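Local coordinates for osmotically inducible protein OsmC (Psychrobacter arcticus, PDB 2PN2) that is uncharacterised but probably takes part in detoxifying peroxides during osmotic or oxidative stress, at residues A70-T75 with C134-S139; E108-I113 with F145-I150; M84-A89 with K125-T130; P61-A66 with V95-A100. All blocks are in the same frame, centred on the assembly; numbering follows the deposited sequence.

How the contacts relate
Helix 61-83 ties the set together: contact 4 uses its first turn, contact 1 its middle, and contact 3 the loop that leaves it. Contact 2 and the strand half of contact 4 belong to one mixed sheet, 92-100, 105-114 and 145-150, with 105-114 central. Centre to centre, contact 2 lies about 12 Å from both contact 4 and contact 1, touching the latter through Met73 on Val148; contact 1 is about 14 Å from contacts 3 and 4, which lie farthest apart, about 25 Å. In chain order, contact 4 closes before contact 2 opens, and contact 3 nests inside contact 1. The second subunit touches contacts 1, 3 and 4, consistent with the intertwined OsmC dimer.

Contact 1: residues A70-T75 with C134-S139; sequences ASCMLT and CPVAKS
Cys72 reaches from the middle of helix 61-83 over the side chain of Cys134, its SG lying 3.1 Å from Cys134 SG and 3.4 Å from Cys134 CB. That sulfur-sulfur spacing is too long for a disulfide yet shorter than an ordinary van der Waals contact. With SG turned opposite its backbone N (chi1 -172°), Cys72 projects into the 134-139 loop. There Val136 N donates to Cys72 SG over 3.4 Å, almost straight at 173°, while Pro135 CD closes in at 3.5 Å from the same sulfur. Val136 CG2 packs against Cys72 CB at 3.6 Å. On the other flank, Met73 CG meets Cys134 SG at 3.8 Å, and a weak bond from Ala137 N reaches that same Cys134 sulfur. Pro61 of the second subunit packs on Cys72, so the pair sits beside the dimer interface. A serine at Cys72 would probably leave Cys134 SG without its sulfur neighbour and, with its shorter C-O bond, hold Val136 N less closely. Two buried sulfurs, one met by a straight N-H bond and the other by a weak one, could bond after a modest shift, consistent with the redox-active cysteine pair of OsmC and Ohr proteins.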
loop_
_atom_site.group_PDB
_atom_site.type_symbol
_atom_site.label_atom_id
_atom_site.label_comp_id
_atom_site.label_asym_id
_atom_site.label_seq_id
_atom_site.Cartn_x
_atom_site.Cartn_y
_atom_site.Cartn_z
ATOM N N ALA A 70 -1.999 -7.732 -3.188
ATOM C CA ALA A 70 -2.381 -8.390 -4.447
ATOM C C ALA A 70 -1.367 -8.118 -5.563
ATOM O O ALA A 70 -1.001 -9.028 -6.313
ATOM C CB ALA A 70 -3.781 -7.967 -4.881
ATOM N N SER A 71 -0.917 -6.877 -5.673
ATOM C CA SER A 71 0.126 -6.525 -6.665
ATOM C C SER A 71 1.424 -7.281 -6.433
ATOM O O SER A 71 2.043 -7.769 -7.384
ATOM C CB SER A 71 0.424 -5.032 -6.656
ATOM O OG SER A 71 -0.632 -4.361 -7.286
ATOM N N CYS A 72 1.809 -7.394 -5.167
ATOM C CA CYS A 72 3.014 -8.106 -4.784
ATOM C C CYS A 72 2.912 -9.593 -5.150
ATOM O O CYS A 72 3.856 -10.165 -5.715
ATOM C CB CYS A 72 3.272 -7.936 -3.292
ATOM S SG CYS A 72 4.828 -8.588 -2.793
HETATM N N MSE A 73 1.748 -10.181 -4.867
HETATM C CA MSE A 73 1.462 -11.592 -5.176
HETATM C C MSE A 73 1.537 -11.898 -6.674
HETATM O O MSE A 73 2.183 -12.873 -7.063
HETATM C CB MSE A 73 0.093 -11.996 -4.640
HETATM C CG MSE A 73 0.086 -12.142 -3.160
HETATM SE SE MSE A 73 -1.629 -12.771 -2.472
HETATM C CE MSE A 73 -1.139 -12.829 -0.604
ATOM N N LEU A 74 0.890 -11.053 -7.492
ATOM C CA LEU A 74 0.940 -11.198 -8.944
ATOM C C LEU A 74 2.365 -11.021 -9.483
ATOM O O LEU A 74 2.757 -11.720 -10.414
ATOM C CB LEU A 74 -0.023 -10.239 -9.653
ATOM C CG LEU A 74 -1.536 -10.451 -9.514
ATOM C CD1 LEU A 74 -2.256 -9.388 -10.318
ATOM C CD2 LEU A 74 -1.962 -11.842 -9.985
ATOM N N THR A 75 3.135 -10.110 -8.878
ATOM C CA THR A 75 4.514 -9.819 -9.310
ATOM C C THR A 75 5.429 -11.019 -9.041
ATOM O O THR A 75 6.169 -11.443 -9.942
ATOM C CB THR A 75 5.052 -8.537 -8.640
ATOM O OG1 THR A 75 4.164 -7.444 -8.941
ATOM C CG2 THR A 75 6.473 -8.201 -9.123
ATOM N N CYS A 134 5.364 -13.612 -0.381
ATOM C CA CYS A 134 5.843 -12.393 -1.036
ATOM C C CYS A 134 6.138 -11.274 -0.042
ATOM O O CYS A 134 5.613 -11.299 1.074
ATOM C CB CYS A 134 4.875 -11.924 -2.127
ATOM S SG CYS A 134 3.411 -11.079 -1.555
ATOM N N PRO A 135 6.997 -10.318 -0.426
ATOM C CA PRO A 135 7.384 -9.286 0.546
ATOM C C PRO A 135 6.281 -8.530 1.284
ATOM O O PRO A 135 6.413 -8.354 2.491
ATOM C CB PRO A 135 8.272 -8.354 -0.282
ATOM C CG PRO A 135 8.903 -9.278 -1.255
ATOM C CD PRO A 135 7.762 -10.151 -1.679
ATOM N N VAL A 136 5.214 -8.134 0.585
ATOM C CA VAL A 136 4.080 -7.455 1.231
ATOM C C VAL A 136 3.341 -8.436 2.160
ATOM O O VAL A 136 2.919 -8.032 3.260
ATOM C CB VAL A 136 3.121 -6.782 0.230
ATOM C CG1 VAL A 136 1.905 -6.155 0.956
ATOM C CG2 VAL A 136 3.866 -5.733 -0.557
ATOM N N ALA A 137 3.236 -9.720 1.781
ATOM C CA ALA A 137 2.586 -10.711 2.682
ATOM C C ALA A 137 3.299 -10.766 4.052
ATOM O O ALA A 137 2.645 -10.846 5.102
ATOM C CB ALA A 137 2.524 -12.117 2.053
ATOM N N LYS A 138 4.627 -10.633 4.016
ATOM C CA LYS A 138 5.485 -10.659 5.202
ATOM C C LYS A 138 5.712 -9.304 5.871
ATOM O O LYS A 138 6.516 -9.206 6.799
ATOM C CB LYS A 138 6.822 -11.298 4.814
ATOM C CG LYS A 138 6.696 -12.717 4.276
ATOM C CD LYS A 138 6.107 -13.656 5.338
ATOM C CE LYS A 138 6.057 -15.077 4.912
ATOM N NZ LYS A 138 5.437 -15.842 6.022
ATOM N N SER A 139 5.025 -8.269 5.389
ATOM C CA SER A 139 5.131 -6.902 5.888
ATOM C C SER A 139 3.822 -6.346 6.480
ATOM O O SER A 139 3.845 -5.238 7.021
ATOM C CB SER A 139 5.610 -5.978 4.759
ATOM O OG SER A 139 6.854 -6.403 4.208
#

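Contact 2: residues E108-I113 with F145-I150; sequences EVHIAI and FQKVII
Val109 pairs with Gln146 in a parallel ladder and uses both backbone polar atoms: Val109 N donates to Phe145 O (2.9 Å) and Val109 O accepts from Lys147 N (2.9 Å). The pattern repeats at Ile111, whose N reaches Lys147 O at 2.8 Å and whose O takes Ile149 N at 3.0 Å; Ile113 N continues it on Ile149 O at 2.7 Å, and a further backbone bond joins Ile113 to His151. Glu108, His110 and Ala112 turn their backbone bonds the other way, to strand 92-100, which places 105-114 mid-sheet. On the face of these three residues, His110 NE2 donates to Glu108 OE1 over 2.6 Å; the oxygen lies 5° out of the ring plane and uses its anti lone pair. Lys147 CD sits over one face of that ring, 4.0 Å from its centroid and 15° off the normal, a CH-pi contact. A leucine at His110 would probably leave Glu108 OE1 without its donor and Lys147 without its flat platform. On the opposite face, Ile113 CD1 packs against Val148 CG1, toward helices 61-83 and 121-132, and Gln146 NE2 bonds to Ala137 O. The carboxylate is likely to favour a protonated imidazole, while the Lys147 ammonium would oppose this.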
loop_
_atom_site.group_PDB
_atom_site.type_symbol
_atom_site.label_atom_id
_atom_site.label_comp_id
_atom_site.label_asym_id
_atom_site.label_seq_id
_atom_site.Cartn_x
_atom_site.Cartn_y
_atom_site.Cartn_z
ATOM N N GLU A 108 -8.838 -8.580 7.392
ATOM C CA GLU A 108 -8.733 -9.601 6.356
ATOM C C GLU A 108 -8.529 -8.958 4.991
ATOM O O GLU A 108 -9.009 -7.834 4.748
ATOM C CB GLU A 108 -9.992 -10.501 6.306
ATOM C CG GLU A 108 -10.549 -10.958 7.661
ATOM C CD GLU A 108 -11.761 -11.889 7.556
ATOM O OE1 GLU A 108 -12.093 -12.369 6.453
ATOM O OE2 GLU A 108 -12.368 -12.153 8.605
ATOM N N VAL A 109 -7.773 -9.641 4.132
ATOM C CA VAL A 109 -7.649 -9.250 2.724
ATOM C C VAL A 109 -7.919 -10.504 1.917
ATOM O O VAL A 109 -7.172 -11.505 2.040
ATOM C CB VAL A 109 -6.278 -8.670 2.359
ATOM C CG1 VAL A 109 -6.233 -8.357 0.872
ATOM C CG2 VAL A 109 -5.969 -7.418 3.175
ATOM N N HIS A 110 -8.988 -10.481 1.121
ATOM C CA HIS A 110 -9.340 -11.630 0.270
ATOM C C HIS A 110 -8.914 -11.287 -1.139
ATOM O O HIS A 110 -9.272 -10.211 -1.648
ATOM C CB HIS A 110 -10.830 -11.986 0.313
ATOM C CG HIS A 110 -11.391 -12.136 1.692
ATOM N ND1 HIS A 110 -12.743 -12.080 1.944
ATOM C CD2 HIS A 110 -10.788 -12.265 2.901
ATOM C CE1 HIS A 110 -12.954 -12.229 3.242
ATOM N NE2 HIS A 110 -11.784 -12.330 3.845
ATOM N N ILE A 111 -8.134 -12.175 -1.755
ATOM C CA ILE A 111 -7.597 -11.988 -3.102
ATOM C C ILE A 111 -8.059 -13.179 -3.928
ATOM O O ILE A 111 -7.689 -14.303 -3.628
ATOM C CB ILE A 111 -6.042 -11.896 -3.113
ATOM C CG1 ILE A 111 -5.525 -10.844 -2.125
ATOM C CG2 ILE A 111 -5.502 -11.626 -4.534
ATOM C CD1 ILE A 111 -5.357 -11.364 -0.714
ATOM N N ALA A 112 -8.925 -12.932 -4.912
ATOM C CA ALA A 112 -9.423 -13.967 -5.820
ATOM C C ALA A 112 -8.631 -13.817 -7.116
ATOM O O ALA A 112 -8.821 -12.836 -7.851
ATOM C CB ALA A 112 -10.922 -13.797 -6.079
ATOM N N ILE A 113 -7.766 -14.793 -7.403
ATOM C CA ILE A 113 -6.902 -14.748 -8.597
ATOM C C ILE A 113 -7.479 -15.606 -9.738
ATOM O O ILE A 113 -7.748 -16.783 -9.549
ATOM C CB ILE A 113 -5.458 -15.179 -8.287
ATOM C CG1 ILE A 113 -4.870 -14.369 -7.115
ATOM C CG2 ILE A 113 -4.588 -15.033 -9.544
ATOM C CD1 ILE A 113 -3.406 -14.686 -6.810
ATOM N N PHE A 145 -5.981 -12.055 8.107
ATOM C CA PHE A 145 -6.262 -13.275 7.348
ATOM C C PHE A 145 -6.055 -12.927 5.862
ATOM O O PHE A 145 -6.796 -12.124 5.302
ATOM C CB PHE A 145 -7.667 -13.828 7.670
ATOM C CG PHE A 145 -8.073 -15.043 6.856
ATOM C CD1 PHE A 145 -7.142 -16.037 6.478
ATOM C CD2 PHE A 145 -9.415 -15.236 6.535
ATOM C CE1 PHE A 145 -7.541 -17.160 5.729
ATOM C CE2 PHE A 145 -9.826 -16.365 5.806
ATOM C CZ PHE A 145 -8.883 -17.324 5.391
ATOM N N GLN A 146 -4.980 -13.448 5.275
ATOM C CA GLN A 146 -4.685 -13.290 3.838
ATOM C C GLN A 146 -5.322 -14.502 3.156
ATOM O O GLN A 146 -4.782 -15.599 3.209
ATOM C CB GLN A 146 -3.183 -13.239 3.592
ATOM C CG GLN A 146 -2.497 -12.101 4.335
ATOM C CD GLN A 146 -1.013 -12.046 4.088
ATOM O OE1 GLN A 146 -0.543 -12.261 2.966
ATOM N NE2 GLN A 146 -0.261 -11.729 5.133
ATOM N N LYS A 147 -6.514 -14.315 2.593
ATOM C CA LYS A 147 -7.282 -15.390 1.950
ATOM C C LYS A 147 -7.123 -15.332 0.442
ATOM O O LYS A 147 -7.692 -14.463 -0.207
ATOM C CB LYS A 147 -8.753 -15.261 2.323
ATOM C CG LYS A 147 -9.654 -16.389 1.841
ATOM C CD LYS A 147 -11.066 -16.121 2.279
ATOM C CE LYS A 147 -12.024 -17.212 1.818
ATOM N NZ LYS A 147 -13.418 -16.960 2.296
ATOM N N VAL A 148 -6.372 -16.279 -0.106
ATOM C CA VAL A 148 -6.122 -16.366 -1.533
ATOM C C VAL A 148 -6.879 -17.560 -2.134
ATOM O O VAL A 148 -6.781 -18.673 -1.627
ATOM C CB VAL A 148 -4.617 -16.470 -1.829
ATOM C CG1 VAL A 148 -4.369 -16.448 -3.333
ATOM C CG2 VAL A 148 -3.850 -15.329 -1.143
ATOM N N ILE A 149 -7.669 -17.298 -3.173
ATOM C CA ILE A 149 -8.375 -18.346 -3.932
ATOM C C ILE A 149 -7.988 -18.178 -5.415
ATOM O O ILE A 149 -7.862 -17.040 -5.893
ATOM C CB ILE A 149 -9.918 -18.346 -3.685
ATOM C CG1 ILE A 149 -10.597 -17.046 -4.143
ATOM C CG2 ILE A 149 -10.219 -18.581 -2.190
ATOM C CD1 ILE A 149 -12.109 -16.927 -3.752
ATOM N N ILE A 150 -7.742 -19.302 -6.099
ATOM C CA ILE A 150 -7.405 -19.335 -7.534
ATOM C C ILE A 150 -8.619 -19.829 -8.326
ATOM O O ILE A 150 -9.111 -20.903 -8.039
ATOM C CB ILE A 150 -6.239 -20.294 -7.846
ATOM C CG1 ILE A 150 -4.958 -19.886 -7.133
ATOM C CG2 ILE A 150 -5.944 -20.325 -9.361
ATOM C CD1 ILE A 150 -3.884 -20.940 -7.245
#

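Contact 3: residues M84-A89 with K125-T130; sequences MEIDIA and KIFYNT
Phe127 offers its ring to three side chains of the 84-89 loop, and all three come in obliquely. Ile86 CD1 is nearest, 4.0 Å from Phe127 CZ, the two side chains approaching from opposite directions. Ile88 CG2 lies 4.4 Å from Phe127 CE2, and Met84 SE stands 5.4 Å from the ring centroid in a Met-aromatic contact, 55° off the normal. Burial separates the two sides of the contact. Phe127 and Ile88 are buried: the ring also meets Phe115 at about 25° between planes and Ile77 of helix 61-83, while Tyr27 of the second subunit packs on Ile88. Met84 and Ile126, by contrast, are partly exposed. They meet tip to tip, Met84 CE being 4.0 Å from Ile126 CD1, because a bend in the selenomethionine (chi3 71°) turns its methyl to the end of Ile126. The two backbones stay well apart, with 10.5 Å between Met84 CA and Ile126 CA. A Schellman motif at Glu85 ends helix 61-83, and an Asx turn, Ala89 N to Asp87 OD1 at 2.9 Å, shapes the loop; Glu85 and Asp87 face solvent. Carbon and selenium make every contact across this junction, so hydrophobic burial and dispersion, not directional bonding, join loop to helix.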
loop_
_atom_site.group_PDB
_atom_site.type_symbol
_atom_site.label_atom_id
_atom_site.label_comp_id
_atom_site.label_asym_id
_atom_site.label_seq_id
_atom_site.Cartn_x
_atom_site.Cartn_y
_atom_site.Cartn_z
HETATM N N MSE A 84 9.316 -20.551 -15.227
HETATM C CA MSE A 84 8.664 -21.755 -15.752
HETATM C C MSE A 84 8.184 -21.621 -17.209
HETATM O O MSE A 84 7.636 -22.583 -17.755
HETATM C CB MSE A 84 7.497 -22.135 -14.837
HETATM C CG MSE A 84 7.947 -22.434 -13.414
HETATM SE SE MSE A 84 6.487 -22.781 -12.219
HETATM C CE MSE A 84 6.062 -24.498 -12.990
ATOM N N GLU A 85 8.386 -20.451 -17.831
ATOM C CA GLU A 85 8.005 -20.176 -19.231
ATOM C C GLU A 85 6.485 -20.303 -19.503
ATOM O O GLU A 85 6.052 -20.863 -20.523
ATOM C CB GLU A 85 8.871 -21.002 -20.203
ATOM C CG GLU A 85 10.379 -20.714 -20.050
ATOM C CD GLU A 85 11.264 -21.393 -21.087
ATOM O OE1 GLU A 85 10.813 -21.639 -22.235
ATOM O OE2 GLU A 85 12.440 -21.667 -20.752
ATOM N N ILE A 86 5.705 -19.741 -18.573
ATOM C CA ILE A 86 4.242 -19.698 -18.616
ATOM C C ILE A 86 3.851 -18.218 -18.742
ATOM O O ILE A 86 4.180 -17.420 -17.851
ATOM C CB ILE A 86 3.615 -20.275 -17.310
ATOM C CG1 ILE A 86 4.046 -21.736 -17.077
ATOM C CG2 ILE A 86 2.082 -20.186 -17.346
ATOM C CD1 ILE A 86 3.648 -22.264 -15.691
ATOM N N ASP A 87 3.185 -17.856 -19.844
ATOM C CA ASP A 87 2.694 -16.489 -20.066
ATOM C C ASP A 87 1.403 -16.382 -19.260
ATOM O O ASP A 87 0.443 -17.114 -19.530
ATOM C CB ASP A 87 2.426 -16.202 -21.557
ATOM C CG ASP A 87 2.109 -14.722 -21.847
ATOM O OD1 ASP A 87 1.679 -13.972 -20.944
ATOM O OD2 ASP A 87 2.288 -14.299 -23.008
ATOM N N ILE A 88 1.403 -15.484 -18.275
ATOM C CA ILE A 88 0.232 -15.241 -17.433
ATOM C C ILE A 88 -0.349 -13.833 -17.614
ATOM O O ILE A 88 -1.116 -13.387 -16.772
ATOM C CB ILE A 88 0.502 -15.584 -15.914
ATOM C CG1 ILE A 88 1.661 -14.771 -15.335
ATOM C CG2 ILE A 88 0.771 -17.065 -15.773
ATOM C CD1 ILE A 88 1.613 -14.643 -13.816
ATOM N N ALA A 89 -0.034 -13.147 -18.726
ATOM C CA ALA A 89 -0.581 -11.795 -18.990
ATOM C C ALA A 89 -2.111 -11.871 -19.018
ATOM O O ALA A 89 -2.688 -12.862 -19.482
ATOM C CB ALA A 89 -0.029 -11.199 -20.307
ATOM N N LYS A 125 -0.423 -24.747 -7.101
ATOM C CA LYS A 125 0.172 -24.878 -5.772
ATOM C C LYS A 125 1.474 -24.093 -5.644
ATOM O O LYS A 125 1.681 -23.451 -4.620
ATOM C CB LYS A 125 0.378 -26.357 -5.403
ATOM C CG LYS A 125 0.966 -26.580 -4.016
ATOM N N ILE A 126 2.329 -24.139 -6.672
ATOM C CA ILE A 126 3.573 -23.335 -6.705
ATOM C C ILE A 126 3.194 -21.856 -6.613
ATOM O O ILE A 126 3.691 -21.132 -5.725
ATOM C CB ILE A 126 4.446 -23.641 -7.963
ATOM C CG1 ILE A 126 5.069 -25.039 -7.830
ATOM C CG2 ILE A 126 5.577 -22.588 -8.136
ATOM C CD1 ILE A 126 5.656 -25.675 -9.168
ATOM N N PHE A 127 2.274 -21.427 -7.484
ATOM C CA PHE A 127 1.827 -20.025 -7.487
ATOM C C PHE A 127 1.139 -19.619 -6.199
ATOM O O PHE A 127 1.343 -18.500 -5.711
ATOM C CB PHE A 127 0.906 -19.692 -8.671
ATOM C CG PHE A 127 1.534 -19.830 -10.032
ATOM C CD1 PHE A 127 2.922 -19.738 -10.250
ATOM C CD2 PHE A 127 0.698 -19.901 -11.144
ATOM C CE1 PHE A 127 3.451 -19.813 -11.539
ATOM C CE2 PHE A 127 1.215 -19.970 -12.435
ATOM C CZ PHE A 127 2.597 -19.937 -12.636
ATOM N N TYR A 128 0.340 -20.522 -5.638
ATOM C CA TYR A 128 -0.307 -20.252 -4.357
ATOM C C TYR A 128 0.731 -20.005 -3.255
ATOM O O TYR A 128 0.695 -18.979 -2.560
ATOM C CB TYR A 128 -1.199 -21.425 -3.960
ATOM C CG TYR A 128 -1.930 -21.198 -2.673
ATOM C CD1 TYR A 128 -3.060 -20.396 -2.641
ATOM C CD2 TYR A 128 -1.483 -21.770 -1.472
ATOM C CE1 TYR A 128 -3.743 -20.165 -1.438
ATOM C CE2 TYR A 128 -2.171 -21.549 -0.257
ATOM C CZ TYR A 128 -3.301 -20.743 -0.257
ATOM O OH TYR A 128 -4.000 -20.506 0.920
ATOM N N ASN A 129 1.644 -20.960 -3.120
ATOM C CA ASN A 129 2.700 -20.900 -2.106
ATOM C C ASN A 129 3.656 -19.727 -2.281
ATOM O O ASN A 129 4.009 -19.089 -1.289
ATOM C CB ASN A 129 3.493 -22.209 -2.052
ATOM C CG ASN A 129 2.636 -23.414 -1.622
ATOM O OD1 ASN A 129 1.598 -23.269 -0.989
ATOM N ND2 ASN A 129 3.096 -24.609 -1.966
ATOM N N THR A 130 4.058 -19.444 -3.528
ATOM C CA THR A 130 4.947 -18.303 -3.817
ATOM C C THR A 130 4.271 -16.985 -3.423
ATOM O O THR A 130 4.912 -16.132 -2.821
ATOM C CB THR A 130 5.395 -18.233 -5.295
ATOM O OG1 THR A 130 5.816 -19.524 -5.736
ATOM C CG2 THR A 130 6.554 -17.275 -5.451
#

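Contact 4: residues P61-A66 with V95-A100; sequences PTDLLA and VTKVMA. With SO4 (sulfate ion), chain D.
The axes of helix segment 61-66 and strand segment 95-100 pass 9.0 Å apart at 125°, with Ala66 CA and Lys97 CA the nearest pair, 6.6 Å apart. The Lys97 side chain crosses those of Thr62 and Asp63 at about a right angle. Its CG lies between the backbone N and carbonyl carbon (chi1 73°), and the extended chain beyond carries the ammonium to the first turn. There Lys97 NZ forms a salt bridge with Asp63 OD1 at 2.8 Å, approaching 48° out of the carboxylate plane. It also donates to Thr62 OG1, at a doubtfully short 2.5 Å. Thr62 binds a sulfate ion twice, OG1 to O1 at 2.7 Å and N to O2 at 3.1 Å, while Lys97 NZ to sulfate O1 is a weak 3.3 Å bond. Ser60 OG and Arg104 NE also bond to the anion. One turn further along the helix, Ala66 CB packs on Val95 CG1 at 3.8 Å. Val95 pairs antiparallel with a strand of the second subunit, whose Pro135 packs on Thr62. The sulfate probably came from the crystallisation liquor, but a helix start, a lysine and an arginine make a site suited to an anion, perhaps a pocket at the dimer interface.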
loop_
_atom_site.group_PDB
_atom_site.type_symbol
_atom_site.label_atom_id
_atom_site.label_comp_id
_atom_site.label_asym_id
_atom_site.label_seq_id
_atom_site.Cartn_x
_atom_site.Cartn_y
_atom_site.Cartn_z
ATOM N N PRO A 61 -6.111 5.107 1.829
ATOM C CA PRO A 61 -4.827 4.519 2.248
ATOM C C PRO A 61 -4.920 3.024 2.616
ATOM O O PRO A 61 -4.085 2.259 2.166
ATOM C CB PRO A 61 -4.396 5.415 3.421
ATOM C CG PRO A 61 -5.041 6.719 3.112
ATOM C CD PRO A 61 -6.390 6.348 2.578
ATOM N N THR A 62 -5.943 2.571 3.347
ATOM C CA THR A 62 -6.050 1.099 3.618
ATOM C C THR A 62 -6.394 0.295 2.333
ATOM O O THR A 62 -5.900 -0.849 2.169
ATOM C CB THR A 62 -7.008 0.751 4.779
ATOM O OG1 THR A 62 -8.337 1.124 4.450
ATOM C CG2 THR A 62 -6.586 1.482 6.034
ATOM N N ASP A 63 -7.179 0.872 1.418
ATOM C CA ASP A 63 -7.411 0.232 0.092
ATOM C C ASP A 63 -6.072 0.035 -0.605
ATOM O O ASP A 63 -5.812 -1.006 -1.193
ATOM C CB ASP A 63 -8.293 1.064 -0.860
ATOM C CG ASP A 63 -9.717 1.192 -0.414
ATOM O OD1 ASP A 63 -10.193 0.356 0.387
ATOM O OD2 ASP A 63 -10.354 2.171 -0.865
ATOM N N LEU A 64 -5.217 1.049 -0.514
ATOM C CA LEU A 64 -3.887 0.998 -1.127
ATOM C C LEU A 64 -3.045 -0.142 -0.533
ATOM O O LEU A 64 -2.394 -0.885 -1.275
ATOM C CB LEU A 64 -3.203 2.365 -0.969
ATOM C CG LEU A 64 -2.135 2.790 -1.954
ATOM C CD1 LEU A 64 -2.749 2.831 -3.347
ATOM C CD2 LEU A 64 -1.648 4.179 -1.548
ATOM N N LEU A 65 -3.079 -0.302 0.792
ATOM C CA LEU A 65 -2.358 -1.396 1.452
ATOM C C LEU A 65 -2.889 -2.753 0.980
ATOM O O LEU A 65 -2.113 -3.644 0.668
ATOM C CB LEU A 65 -2.502 -1.305 2.973
ATOM C CG LEU A 65 -1.703 -2.276 3.838
ATOM C CD1 LEU A 65 -0.252 -1.920 3.738
ATOM C CD2 LEU A 65 -2.188 -2.226 5.295
ATOM N N ALA A 66 -4.214 -2.910 0.973
ATOM C CA ALA A 66 -4.857 -4.201 0.537
ATOM C C ALA A 66 -4.444 -4.518 -0.894
ATOM O O ALA A 66 -3.999 -5.635 -1.192
ATOM C CB ALA A 66 -6.402 -4.144 0.664
ATOM N N VAL A 95 -9.692 -7.832 -5.119
ATOM C CA VAL A 95 -9.260 -7.595 -3.753
ATOM C C VAL A 95 -10.452 -7.130 -2.962
ATOM O O VAL A 95 -11.171 -6.211 -3.381
ATOM C CB VAL A 95 -8.154 -6.513 -3.679
ATOM C CG1 VAL A 95 -7.670 -6.327 -2.201
ATOM C CG2 VAL A 95 -6.957 -6.864 -4.585
ATOM N N THR A 96 -10.687 -7.793 -1.837
ATOM C CA THR A 96 -11.770 -7.436 -0.929
ATOM C C THR A 96 -11.105 -7.250 0.423
ATOM O O THR A 96 -10.269 -8.058 0.792
ATOM C CB THR A 96 -12.849 -8.566 -0.908
ATOM O OG1 THR A 96 -13.525 -8.609 -2.178
ATOM C CG2 THR A 96 -13.876 -8.329 0.173
ATOM N N LYS A 97 -11.439 -6.186 1.150
ATOM C CA LYS A 97 -10.858 -5.982 2.481
ATOM C C LYS A 97 -11.950 -6.029 3.523
ATOM O O LYS A 97 -13.092 -5.644 3.241
ATOM C CB LYS A 97 -10.059 -4.670 2.582
ATOM C CG LYS A 97 -10.888 -3.398 2.612
ATOM C CD LYS A 97 -10.062 -2.161 2.912
ATOM C CE LYS A 97 -11.023 -0.999 3.108
ATOM N NZ LYS A 97 -10.312 0.284 3.137
ATOM N N VAL A 98 -11.587 -6.508 4.713
ATOM C CA VAL A 98 -12.455 -6.480 5.878
ATOM C C VAL A 98 -11.694 -5.657 6.925
ATOM O O VAL A 98 -10.463 -5.814 7.096
ATOM C CB VAL A 98 -12.773 -7.881 6.435
ATOM C CG1 VAL A 98 -13.775 -7.787 7.630
ATOM C CG2 VAL A 98 -13.353 -8.775 5.327
HETATM N N MSE A 99 -12.426 -4.769 7.593
HETATM C CA MSE A 99 -11.883 -3.944 8.665
HETATM C C MSE A 99 -12.413 -4.452 9.994
HETATM O O MSE A 99 -13.477 -5.081 10.042
HETATM C CB MSE A 99 -12.296 -2.471 8.499
HETATM C CG MSE A 99 -11.948 -1.834 7.149
HETATM SE SE MSE A 99 -10.061 -1.828 6.743
HETATM C CE MSE A 99 -9.402 -0.475 7.930
ATOM N N ALA A 100 -11.629 -4.205 11.048
ATOM C CA ALA A 100 -12.016 -4.400 12.437
ATOM C C ALA A 100 -12.004 -3.001 13.056
ATOM O O ALA A 100 -11.413 -2.071 12.495
ATOM C CB ALA A 100 -11.050 -5.320 13.163
HETATM S S SO4 D . -9.220 4.006 5.445
HETATM O O1 SO4 D . -9.994 3.275 4.438
HETATM O O2 SO4 D . -7.876 4.314 4.942
HETATM O O3 SO4 D . -9.923 5.258 5.708
HETATM O O4 SO4 D . -9.138 3.223 6.673
#